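Tartronate semialdehyde reductase (Salmonella typhimurium, PDB 1VPD) probably catalyses the NADH- or NADPH-dependent reduction of tartronate semialdehyde to D-glycerate, the last step in the conversion of galactarate to D-glycerate. Local coordinates at residues A[19-23]-A[132-137]; A[268-272]-A[284-289]; A[120-124]-A[167-172]; A[30-34]-A[49-53]; A[193-198]-A[293-297]. All blocks are in the same frame, centred on the assembly; numbering follows the deposited sequence. Where two conformers were deposited one is given.

Contact 1: residues A[19-23]-A[132-137]; sequences PMSKN and AIDGTL
N23, P19 and A132 carry most of this contact, in which a turn of helix 17-26 lies against the last turn of helix 128-134 and the bend that follows. The closest CA pairs are P19 with I133 (5.0 Å), M20 with A132 (5.7 Å) and N23 with G135 (6.7 Å). P19 and N23, one helical turn apart, both direct their CA-to-CB bonds toward the other segment. N23 takes the m rotamer, so that its ND2 donates to I133 O at 3.2 Å with a nearly straight angle of 161°; an amide suits this place because carbonyls of a final helical turn lack the next turn's NH groups. Helix 17-26 begins at the last glycine of what appears to be a GxGxxG motif, as in Rossmann folds, and residues 19-23 belong to the predicted NAD(+) site. G135 (phi 74°, psi 29°) is the first residue to leave helical angles, a positive phi that favours glycine. The compact ring of P19 packs CB to I133 CG1 at 3.8 Å and CG to A132 CB at 3.9 Å. Deeper in, the selenomethionine M20 (m) sets CG 3.8 Å from L137 CD1 and 4.3 Å from A132 CB. Waters complete the seam: one donates to P19 O (2.8 Å) and I133 O (2.9 Å), a second joins N23 ND2 (2.9 Å) to A132 O (2.8 Å).

Contact 2: residues A[268-272]-A[284-289]; sequences MMQAL and ALACYY
Helix 260-274, through residues 268-272, crosses the start of helix 285-293 almost at right angles: the short axes make an angle of 92° and approach to 9.5 Å. M269 lies nearest L285 (CA to CA 7.1 Å) and L272 nearest Y288 (6.5 Å). Residues 268-272 are alpha-helical; A284 is in 3-10 conformation just before helix 285-293. M268, A271 and L272 point their CA-to-CB bonds toward the other helix. L272 (m, t) is the central apolar wedge, with CD1 3.9 Å from L285 CD2 and CD2 4.0 Å from Y288 CB; CD2 also lies 3.6 Å from A284 O. This is packing within the all-helical C-terminal domain of the 3-hydroxyisobutyrate dehydrogenase-related family, where helix 285-293 also leans on the long helix 170-198. The unbranched, flexible methionine side chain of M268, deposited as selenomethionine and extended as m, t, t, can lie along two aromatic rings. Its CG is 3.8 Å from the Y288 ring centroid and 22° off the normal, a CH-pi contact over the face, while SE makes oblique Met-aromatic contacts with the centroids of Y288 (4.5 Å) and Y289 (4.8 Å). Small A271 fits at the edge of the Y288 ring, its CB 3.9 Å from Y288 CE1. The hydroxyl of Y289 is hydrogen-bonded to E191 on helix 170-198. On the buried side selenomethionine M269 (m, t, t) brings CE within 3.9 Å of L285 CD1.

Contact 3: residues A[120-124]-A[167-172]; sequences MLDAP and DIGAGN
D122 is the hub of this buried contact: held in the p rotamer (chi1 63°), its carboxylate reaches from strand 119-126 into the first turn of helix 170-198. OD1 of D122 accepts from G169 N at 2.9 Å (159°), and OD2 of D122 accepts from N172 N at 2.9 Å (158°). An aspartate suits the place, since amides of a first helical turn lack acceptors within the helix and favour a negative charge. The strand comes closest at D122 and G171, CA to CA 5.4 Å. D167 to A170 form a type II turn, with A170 N bonded to D167 O at 2.9 Å; G169, in the third position and at the N-cap, has phi 100° and psi -21°, where a CB would jam against the preceding carbonyl. G171 is also suited to its spot, because an ideal CB would fall 2.2 Å from D122 O. I168 (t, p) swings CD1 to 3.5 Å from D122 OD1 and 4.1 Å from CG of the all-t selenomethionine M120. P124 lays CG 3.4 Å from G171 O and 3.6 Å from N172 OD1, while N172 OD1 accepts a hydrogen bond from I101 N. The Rossmann-type sheet is thus joined to the helix that begins the C-terminal domain, beside the predicted catalytic K175 and NAD(+)-binding S100, their side chains each about 4 Å from that of P124.

Contact 4: residues A[30-34]-A[49-53]; sequences SLVVS and AETAS
This is parallel strand pairing at the edge of the main sheet, where a short, weakly bonded strand at about residues 50-51 adds to strand 30-34. V32 pairs with E50 at a CA-CA distance of 4.6 Å, and the CA atoms of L31 and A49 are 5.0 Å apart. Two bonds fix the register: E50 N donates to L31 O at 2.9 Å (153°) and V33 N to E50 O at 2.9 Å (158°), so E50 bonds to the residues on both sides of V32, as parallel strands require. The segments then diverge, their end-to-end directions 48° apart, and a side chain takes over: T51, in the t rotamer, donates from OG1 to V33 O at 2.7 Å. Water bridges extend the seam, one from L31 O (2.7 Å) to E50 OE1 (3.1 Å), another from S34 OG (2.6 Å) to A52 O (2.7 Å). V33 (m) and T51 share the face covered by helix 38-46; there small A49 lets V33 CG1 come within 3.8 Å of its CB. V32 (t) and E50 face the other way, V32 CG1 lying 4.1 Å from A52 CB, while E50 OE1 forms a salt bridge with K7 NZ. Beta-branched valines suit such extended, buried positions. Strand 30-34, helix 38-46 and strand 50-51 make up a beta-alpha-beta crossover of the Rossmann fold, with V33 about 4 Å, side chain to side chain, from L13 of the predicted NAD(+) site.

Contact 5: residues A[193-198]-A[293-297]; sequences LTLATK and AKVEV
V297 lays its branched side chain over the last turns of helix 170-198, CG1 4.1 Å from L193 CB and CG2 3.6 Å from T194 OG1 and 4.0 Å from T197 OG1. This is packing at the far end of the helical C-terminal domain: after helix 285-293 the chain leaves regular structure and runs back along the long helix, with V295 beside K198 (CA to CA 6.4 Å) and V297 beside T194 (6.2 Å). K294 makes the turn with a positive phi (59°, psi 46°), and V295 is extended (-152°, 150°). Its p rotamer brings CG2 of V295 to 3.6 Å from T197 CG2, while CG1 of V295 lies 3.8 Å from T194 CG2. Threonines suit this face because their methyls pack on the tail and their hydroxyls, though also near V297, are hydrogen-bonded to helix carbonyls: T194 OG1 to S190 O, and T197 OG1 to L193 O at 2.8 Å. The small CB of A293 lets T194 CG2 approach to 3.4 Å. Beyond the segments, V297 N is held by E290, and P203 and V227 also border the valine. K198 (t, p, t, m) drapes CD 3.9 Å from V295 CB, and its NZ donates to A293 O at 2.7 Å.

Contacts 1 and 4 belong to the N-terminal Rossmann-type domain, their centres about 17 Å apart and touching where S21 O meets L31 CD1. Contact 4 binds the sheet's edge; contact 1 carries part of the predicted NAD(+) site. Contact 3, about 20 Å from contact 1 between centres, joins the same sheet to helix 170-198, and its segments alternate with those of contact 1 along the chain. That helix reaches contact 5, about 40 Å from contact 3 between centres. Contact 2, lying in sequence between the two segments of contact 5, meets it at T194 and Y289. The helix thus links the two domains, with the predicted catalytic K175 near their junction.

Contact 1: residues A[19-23]-A[132-137]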
# COMPACT_ATOMS: atom_id res chain seq x y z
N PRO A 19 5.32 -10.81 1.99
CA PRO A 19 6.39 -10.58 2.97
C PRO A 19 5.91 -10.14 4.35
O PRO A 19 6.57 -10.48 5.35
CB PRO A 19 7.27 -9.51 2.31
CG PRO A 19 6.41 -8.90 1.25
CD PRO A 19 5.48 -9.98 0.78
N MSE A 20 4.80 -9.41 4.42
CA MSE A 20 4.24 -9.01 5.69
C MSE A 20 3.81 -10.25 6.50
O MSE A 20 4.13 -10.37 7.68
CB MSE A 20 3.06 -8.08 5.45
CG MSE A 20 3.53 -6.69 4.98
SE MSE A 20 2.05 -5.65 4.21
CE MSE A 20 1.21 -5.06 5.85
N SER A 21 3.10 -11.16 5.84
CA SER A 21 2.66 -12.40 6.49
C SER A 21 3.86 -13.21 6.98
O SER A 21 3.81 -13.79 8.08
CB SER A 21 1.76 -13.23 5.56
OG SER A 21 2.46 -13.85 4.51
N LYS A 22 4.94 -13.24 6.20
CA LYS A 22 6.14 -13.97 6.59
C LYS A 22 6.81 -13.35 7.81
O LYS A 22 7.31 -14.06 8.68
CB LYS A 22 7.10 -14.12 5.41
CG LYS A 22 6.59 -15.05 4.35
CD LYS A 22 7.64 -15.27 3.30
CE LYS A 22 7.13 -16.15 2.21
NZ LYS A 22 8.04 -16.11 1.04
N ASN A 23 6.77 -12.02 7.93
CA ASN A 23 7.26 -11.39 9.14
C ASN A 23 6.44 -11.73 10.38
O ASN A 23 7.01 -11.83 11.48
CB ASN A 23 7.41 -9.87 8.96
CG ASN A 23 8.63 -9.53 8.13
OD1 ASN A 23 9.64 -10.25 8.19
ND2 ASN A 23 8.56 -8.43 7.34
N ALA A 132 8.39 -3.74 3.18
CA ALA A 132 7.48 -4.84 3.50
C ALA A 132 8.31 -6.08 3.83
O ALA A 132 8.06 -6.77 4.81
CB ALA A 132 6.55 -5.12 2.34
N ILE A 133 9.34 -6.30 3.02
CA ILE A 133 10.24 -7.45 3.21
C ILE A 133 11.01 -7.35 4.52
O ILE A 133 10.98 -8.30 5.32
CB ILE A 133 11.19 -7.62 1.99
CG1 ILE A 133 10.41 -8.08 0.76
CG2 ILE A 133 12.35 -8.62 2.31
CD1 ILE A 133 11.12 -7.91 -0.54
N ASP A 134 11.63 -6.21 4.80
CA ASP A 134 12.49 -6.10 5.98
C ASP A 134 11.77 -5.68 7.26
O ASP A 134 12.37 -5.59 8.33
CB ASP A 134 13.75 -5.27 5.67
CG ASP A 134 13.51 -3.78 5.67
OD1 ASP A 134 12.38 -3.33 5.95
OD2 ASP A 134 14.45 -2.97 5.43
N GLY A 135 10.46 -5.47 7.16
CA GLY A 135 9.64 -5.19 8.31
C GLY A 135 9.76 -3.80 8.92
O GLY A 135 9.53 -3.65 10.11
N THR A 136 10.09 -2.80 8.10
CA THR A 136 10.26 -1.43 8.58
C THR A 136 9.21 -0.47 8.01
O THR A 136 9.40 0.75 8.06
CB THR A 136 11.67 -0.90 8.22
OG1 THR A 136 11.87 -0.92 6.81
CG2 THR A 136 12.77 -1.81 8.80
N LEU A 137 8.10 -1.03 7.51
CA LEU A 137 6.94 -0.23 7.08
C LEU A 137 6.47 0.73 8.15
O LEU A 137 6.53 0.42 9.34
CB LEU A 137 5.76 -1.15 6.77
CG LEU A 137 5.90 -2.12 5.61
CD1 LEU A 137 4.74 -3.11 5.61
CD2 LEU A 137 5.96 -1.38 4.30
O HOH W 1 9.37 -10.63 4.91
O HOH W 2 6.43 -6.52 7.06
O HOH W 3 12.19 -9.76 7.61

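Contact 2: residues A[268-272]-A[284-289]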
# COMPACT_ATOMS: atom_id res chain seq x y z
N MSE A 268 -0.28 12.79 -15.91
CA MSE A 268 0.93 12.09 -16.35
C MSE A 268 0.75 10.57 -16.26
O MSE A 268 1.14 9.82 -17.20
CB MSE A 268 2.16 12.48 -15.50
CG MSE A 268 2.48 13.96 -15.54
SE MSE A 268 4.06 14.31 -14.46
CE MSE A 268 3.82 16.25 -14.41
N MSE A 269 0.18 10.10 -15.15
CA MSE A 269 -0.09 8.68 -14.99
C MSE A 269 -1.12 8.17 -15.99
O MSE A 269 -0.98 7.04 -16.48
CB MSE A 269 -0.49 8.37 -13.54
CG MSE A 269 0.63 8.56 -12.54
SE MSE A 269 0.09 7.79 -10.85
CE MSE A 269 1.71 8.24 -9.86
N GLN A 270 -2.11 9.00 -16.35
CA GLN A 270 -3.05 8.61 -17.43
C GLN A 270 -2.30 8.40 -18.76
O GLN A 270 -2.56 7.43 -19.49
CB GLN A 270 -4.20 9.62 -17.58
CG GLN A 270 -5.11 9.66 -16.38
CD GLN A 270 -6.00 8.42 -16.25
OE1 GLN A 270 -6.32 7.76 -17.26
NE2 GLN A 270 -6.37 8.08 -15.01
N ALA A 271 -1.36 9.29 -19.06
CA ALA A 271 -0.55 9.14 -20.26
C ALA A 271 0.27 7.84 -20.21
O ALA A 271 0.35 7.12 -21.23
CB ALA A 271 0.35 10.36 -20.46
N LEU A 272 0.87 7.55 -19.05
CA LEU A 272 1.67 6.33 -18.89
C LEU A 272 0.82 5.08 -19.08
O LEU A 272 1.25 4.13 -19.77
CB LEU A 272 2.36 6.31 -17.53
CG LEU A 272 3.55 7.27 -17.42
CD1 LEU A 272 3.96 7.46 -16.00
CD2 LEU A 272 4.73 6.76 -18.28
N ALA A 284 8.41 4.32 -13.09
CA ALA A 284 8.18 4.57 -14.51
C ALA A 284 7.57 5.95 -14.80
O ALA A 284 7.47 6.37 -15.95
CB ALA A 284 7.34 3.47 -15.14
N LEU A 285 7.21 6.71 -13.77
CA LEU A 285 6.94 8.12 -13.99
C LEU A 285 8.11 8.79 -14.66
O LEU A 285 7.94 9.73 -15.42
CB LEU A 285 6.66 8.83 -12.66
CG LEU A 285 5.24 9.02 -12.21
CD1 LEU A 285 5.25 9.46 -10.76
CD2 LEU A 285 4.53 10.04 -13.09
N ALA A 286 9.33 8.31 -14.40
CA ALA A 286 10.51 8.84 -15.10
C ALA A 286 10.40 8.73 -16.61
O ALA A 286 10.84 9.64 -17.33
CB ALA A 286 11.80 8.17 -14.61
N CYS A 287 9.78 7.66 -17.09
CA CYS A 287 9.64 7.42 -18.52
C CYS A 287 8.76 8.47 -19.20
O CYS A 287 8.96 8.79 -20.37
CB CYS A 287 9.14 6.00 -18.80
SG CYS A 287 10.10 4.71 -17.99
N TYR A 288 7.78 9.03 -18.47
CA TYR A 288 6.99 10.13 -18.98
C TYR A 288 7.88 11.31 -19.34
O TYR A 288 7.81 11.88 -20.44
CB TYR A 288 5.92 10.54 -17.95
CG TYR A 288 5.11 11.75 -18.33
CD1 TYR A 288 3.97 11.63 -19.11
CD2 TYR A 288 5.48 13.02 -17.92
CE1 TYR A 288 3.22 12.75 -19.48
CE2 TYR A 288 4.75 14.14 -18.29
CZ TYR A 288 3.62 14.00 -19.08
OH TYR A 288 2.88 15.10 -19.43
N TYR A 289 8.72 11.70 -18.39
CA TYR A 289 9.66 12.79 -18.61
C TYR A 289 10.68 12.47 -19.70
O TYR A 289 11.02 13.33 -20.51
CB TYR A 289 10.38 13.11 -17.33
CG TYR A 289 9.54 13.90 -16.34
CD1 TYR A 289 9.54 15.28 -16.37
CD2 TYR A 289 8.75 13.26 -15.40
CE1 TYR A 289 8.77 16.01 -15.49
CE2 TYR A 289 7.98 13.98 -14.50
CZ TYR A 289 8.00 15.36 -14.54
OH TYR A 289 7.27 16.08 -13.63

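Contact 3: residues A[120-124]-A[167-172]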
# COMPACT_ATOMS: atom_id res chain seq x y z
N MSE A 120 -13.32 -2.98 13.51
CA MSE A 120 -12.46 -2.73 12.34
C MSE A 120 -11.47 -1.59 12.58
O MSE A 120 -11.82 -0.56 13.18
CB MSE A 120 -13.30 -2.41 11.10
CG MSE A 120 -12.47 -2.21 9.84
SE MSE A 120 -13.62 -1.90 8.33
CE MSE A 120 -12.35 -1.40 7.01
N LEU A 121 -10.23 -1.81 12.15
CA LEU A 121 -9.24 -0.75 12.01
C LEU A 121 -8.90 -0.62 10.53
O LEU A 121 -8.79 -1.63 9.82
CB LEU A 121 -7.95 -1.07 12.75
CG LEU A 121 -8.00 -1.34 14.26
CD1 LEU A 121 -6.65 -1.80 14.75
CD2 LEU A 121 -8.45 -0.09 14.96
N ASP A 122 -8.69 0.62 10.07
CA ASP A 122 -8.07 0.86 8.77
C ASP A 122 -6.61 1.22 9.00
O ASP A 122 -6.30 2.28 9.55
CB ASP A 122 -8.82 1.89 7.90
CG ASP A 122 -8.88 3.29 8.49
OD1 ASP A 122 -9.26 3.46 9.68
OD2 ASP A 122 -8.64 4.31 7.79
N ALA A 123 -5.72 0.30 8.62
CA ALA A 123 -4.29 0.40 8.92
C ALA A 123 -3.41 0.21 7.67
O ALA A 123 -2.60 -0.72 7.60
CB ALA A 123 -3.92 -0.64 9.97
N PRO A 124 -3.57 1.10 6.68
CA PRO A 124 -2.71 1.06 5.50
C PRO A 124 -1.26 1.38 5.84
O PRO A 124 -0.92 1.84 6.95
CB PRO A 124 -3.32 2.14 4.58
CG PRO A 124 -4.03 3.07 5.50
CD PRO A 124 -4.55 2.19 6.61
N ASP A 167 -10.24 8.42 14.09
CA ASP A 167 -11.36 7.49 14.00
C ASP A 167 -11.28 6.72 12.68
O ASP A 167 -10.46 7.05 11.81
CB ASP A 167 -12.70 8.23 14.03
CG ASP A 167 -12.98 8.95 15.36
OD1 ASP A 167 -12.35 8.62 16.38
OD2 ASP A 167 -13.83 9.85 15.44
N ILE A 168 -12.15 5.73 12.53
CA ILE A 168 -12.17 4.88 11.34
C ILE A 168 -12.20 5.75 10.07
O ILE A 168 -12.98 6.68 9.95
CB ILE A 168 -13.38 3.89 11.39
CG1 ILE A 168 -13.36 2.94 10.19
CG2 ILE A 168 -14.73 4.63 11.51
CD1 ILE A 168 -12.28 1.88 10.24
N GLY A 169 -11.31 5.40 9.14
CA GLY A 169 -11.09 6.17 7.92
C GLY A 169 -9.88 7.07 7.95
O GLY A 169 -9.36 7.41 6.89
N ALA A 170 -9.40 7.42 9.14
CA ALA A 170 -8.27 8.33 9.28
C ALA A 170 -6.98 7.69 8.83
O ALA A 170 -6.08 8.40 8.37
CB ALA A 170 -8.14 8.86 10.72
N GLY A 171 -6.88 6.38 8.92
CA GLY A 171 -5.73 5.68 8.37
C GLY A 171 -5.64 5.94 6.87
O GLY A 171 -4.58 6.30 6.36
N ASN A 172 -6.74 5.73 6.17
CA ASN A 172 -6.77 5.97 4.75
C ASN A 172 -6.67 7.43 4.37
O ASN A 172 -6.05 7.73 3.36
CB ASN A 172 -7.93 5.26 4.09
CG ASN A 172 -7.59 3.80 3.81
OD1 ASN A 172 -6.62 3.51 3.11
ND2 ASN A 172 -8.32 2.88 4.44

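Contact 4: residues A[30-34]-A[49-53]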
# COMPACT_ATOMS: atom_id res chain seq x y z
N SER A 30 0.64 -17.50 14.74
CA SER A 30 0.06 -18.58 13.95
C SER A 30 -0.94 -17.98 12.98
O SER A 30 -1.86 -17.27 13.40
CB SER A 30 -0.65 -19.59 14.86
OG SER A 30 0.29 -20.12 15.78
N LEU A 31 -0.77 -18.25 11.69
CA LEU A 31 -1.60 -17.65 10.65
C LEU A 31 -2.46 -18.66 9.95
O LEU A 31 -2.08 -19.82 9.78
CB LEU A 31 -0.74 -16.94 9.59
CG LEU A 31 0.20 -15.81 9.99
CD1 LEU A 31 0.60 -15.04 8.73
CD2 LEU A 31 -0.37 -14.88 10.99
N VAL A 32 -3.64 -18.21 9.54
CA VAL A 32 -4.46 -18.90 8.57
C VAL A 32 -4.65 -17.93 7.40
O VAL A 32 -5.27 -16.88 7.55
CB VAL A 32 -5.83 -19.34 9.14
CG1 VAL A 32 -6.52 -20.26 8.16
CG2 VAL A 32 -5.67 -20.03 10.49
N VAL A 33 -4.13 -18.32 6.24
CA VAL A 33 -3.99 -17.41 5.10
C VAL A 33 -4.80 -17.80 3.88
O VAL A 33 -5.17 -18.97 3.69
CB VAL A 33 -2.49 -17.23 4.71
CG1 VAL A 33 -1.68 -16.88 5.91
CG2 VAL A 33 -1.91 -18.45 3.99
N SER A 34 -5.11 -16.80 3.06
CA SER A 34 -5.71 -17.03 1.76
C SER A 34 -5.28 -15.94 0.78
O SER A 34 -4.86 -14.86 1.18
CB SER A 34 -7.22 -17.08 1.85
OG SER A 34 -7.77 -17.37 0.57
N ALA A 49 2.44 -21.17 7.71
CA ALA A 49 1.02 -20.85 7.84
C ALA A 49 0.13 -22.06 7.60
O ALA A 49 0.51 -23.01 6.92
CB ALA A 49 0.62 -19.76 6.86
N GLU A 50 -1.08 -21.99 8.15
CA GLU A 50 -2.19 -22.79 7.67
C GLU A 50 -3.03 -22.01 6.67
O GLU A 50 -2.75 -20.83 6.41
CB GLU A 50 -3.05 -23.22 8.85
CG GLU A 50 -2.29 -24.10 9.82
CD GLU A 50 -3.20 -24.69 10.86
OE1 GLU A 50 -3.77 -23.89 11.63
OE2 GLU A 50 -3.33 -25.94 10.86
N THR A 51 -4.02 -22.67 6.08
CA THR A 51 -4.93 -22.05 5.12
C THR A 51 -6.36 -22.57 5.29
O THR A 51 -6.59 -23.55 6.01
CB THR A 51 -4.40 -22.23 3.69
OG1 THR A 51 -5.20 -21.49 2.76
CG2 THR A 51 -4.49 -23.71 3.21
N ALA A 52 -7.32 -21.88 4.69
CA ALA A 52 -8.70 -22.34 4.61
C ALA A 52 -9.28 -21.90 3.29
O ALA A 52 -8.73 -21.01 2.65
CB ALA A 52 -9.52 -21.80 5.77
N SER A 53 -10.41 -22.50 2.89
CA SER A 53 -10.92 -22.38 1.52
C SER A 53 -11.72 -21.10 1.28
O SER A 53 -12.01 -20.77 0.12
CB SER A 53 -11.76 -23.61 1.14
OG SER A 53 -10.94 -24.78 1.01
O HOH W 4 -2.13 -21.34 12.06
O HOH W 5 -8.80 -19.71 0.34

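Contact 5: residues A[193-198]-A[293-297]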
# COMPACT_ATOMS: atom_id res chain seq x y z
N LEU A 193 16.18 14.96 -12.56
CA LEU A 193 17.21 14.12 -13.20
C LEU A 193 17.17 14.24 -14.72
O LEU A 193 18.21 14.29 -15.36
CB LEU A 193 17.09 12.65 -12.75
CG LEU A 193 17.41 12.37 -11.29
CD1 LEU A 193 17.29 10.86 -11.03
CD2 LEU A 193 18.79 12.84 -10.87
N THR A 194 15.98 14.35 -15.30
CA THR A 194 15.86 14.53 -16.74
C THR A 194 16.40 15.90 -17.16
O THR A 194 17.11 16.00 -18.16
CB THR A 194 14.38 14.39 -17.17
OG1 THR A 194 13.92 13.07 -16.87
CG2 THR A 194 14.23 14.53 -18.67
N LEU A 195 16.13 16.94 -16.38
CA LEU A 195 16.73 18.26 -16.63
C LEU A 195 18.26 18.18 -16.66
O LEU A 195 18.88 18.65 -17.62
CB LEU A 195 16.26 19.28 -15.58
CG LEU A 195 16.98 20.63 -15.61
CD1 LEU A 195 16.73 21.34 -16.94
CD2 LEU A 195 16.54 21.51 -14.43
N ALA A 196 18.86 17.59 -15.64
CA ALA A 196 20.32 17.56 -15.52
C ALA A 196 20.93 16.75 -16.67
O ALA A 196 21.91 17.16 -17.27
CB ALA A 196 20.74 17.00 -14.22
N THR A 197 20.30 15.63 -17.00
CA THR A 197 20.76 14.76 -18.10
C THR A 197 20.69 15.50 -19.42
O THR A 197 21.63 15.46 -20.22
CB THR A 197 19.90 13.50 -18.18
OG1 THR A 197 19.93 12.81 -16.92
CG2 THR A 197 20.50 12.52 -19.18
N LYS A 198 19.57 16.18 -19.68
CA LYS A 198 19.41 16.96 -20.90
C LYS A 198 20.42 18.11 -21.00
O LYS A 198 20.86 18.46 -22.12
CB LYS A 198 17.97 17.49 -21.05
CG LYS A 198 17.60 17.89 -22.47
CD LYS A 198 17.35 16.68 -23.39
CE LYS A 198 17.05 17.09 -24.84
NZ LYS A 198 15.74 17.79 -25.04
N ALA A 293 11.10 14.88 -22.92
CA ALA A 293 12.39 15.58 -23.01
C ALA A 293 13.34 14.95 -24.04
O ALA A 293 14.38 15.53 -24.36
CB ALA A 293 13.06 15.61 -21.67
N LYS A 294 12.98 13.78 -24.54
CA LYS A 294 13.83 13.05 -25.51
C LYS A 294 15.23 12.72 -24.99
O LYS A 294 16.24 12.91 -25.68
CB LYS A 294 13.89 13.79 -26.84
CG LYS A 294 12.56 14.00 -27.49
CD LYS A 294 11.88 12.70 -27.89
CE LYS A 294 10.75 12.97 -28.86
NZ LYS A 294 10.14 11.75 -29.45
N VAL A 295 15.29 12.23 -23.76
CA VAL A 295 16.53 11.73 -23.18
C VAL A 295 16.20 10.66 -22.14
O VAL A 295 15.15 10.71 -21.51
CB VAL A 295 17.37 12.89 -22.57
CG1 VAL A 295 16.73 13.42 -21.31
CG2 VAL A 295 18.79 12.45 -22.31
N GLU A 296 17.09 9.70 -21.95
CA GLU A 296 16.90 8.70 -20.93
C GLU A 296 17.85 8.93 -19.76
O GLU A 296 19.00 9.35 -19.93
CB GLU A 296 17.09 7.29 -21.54
CG GLU A 296 15.97 6.98 -22.51
CD GLU A 296 15.99 5.55 -23.05
OE1 GLU A 296 17.03 4.90 -22.95
OE2 GLU A 296 14.93 5.11 -23.55
N VAL A 297 17.35 8.65 -18.56
CA VAL A 297 18.08 8.78 -17.33
C VAL A 297 18.72 7.42 -17.03
O VAL A 297 18.03 6.49 -16.63
CB VAL A 297 17.15 9.22 -16.19
CG1 VAL A 297 17.85 9.22 -14.85
CG2 VAL A 297 16.59 10.62 -16.50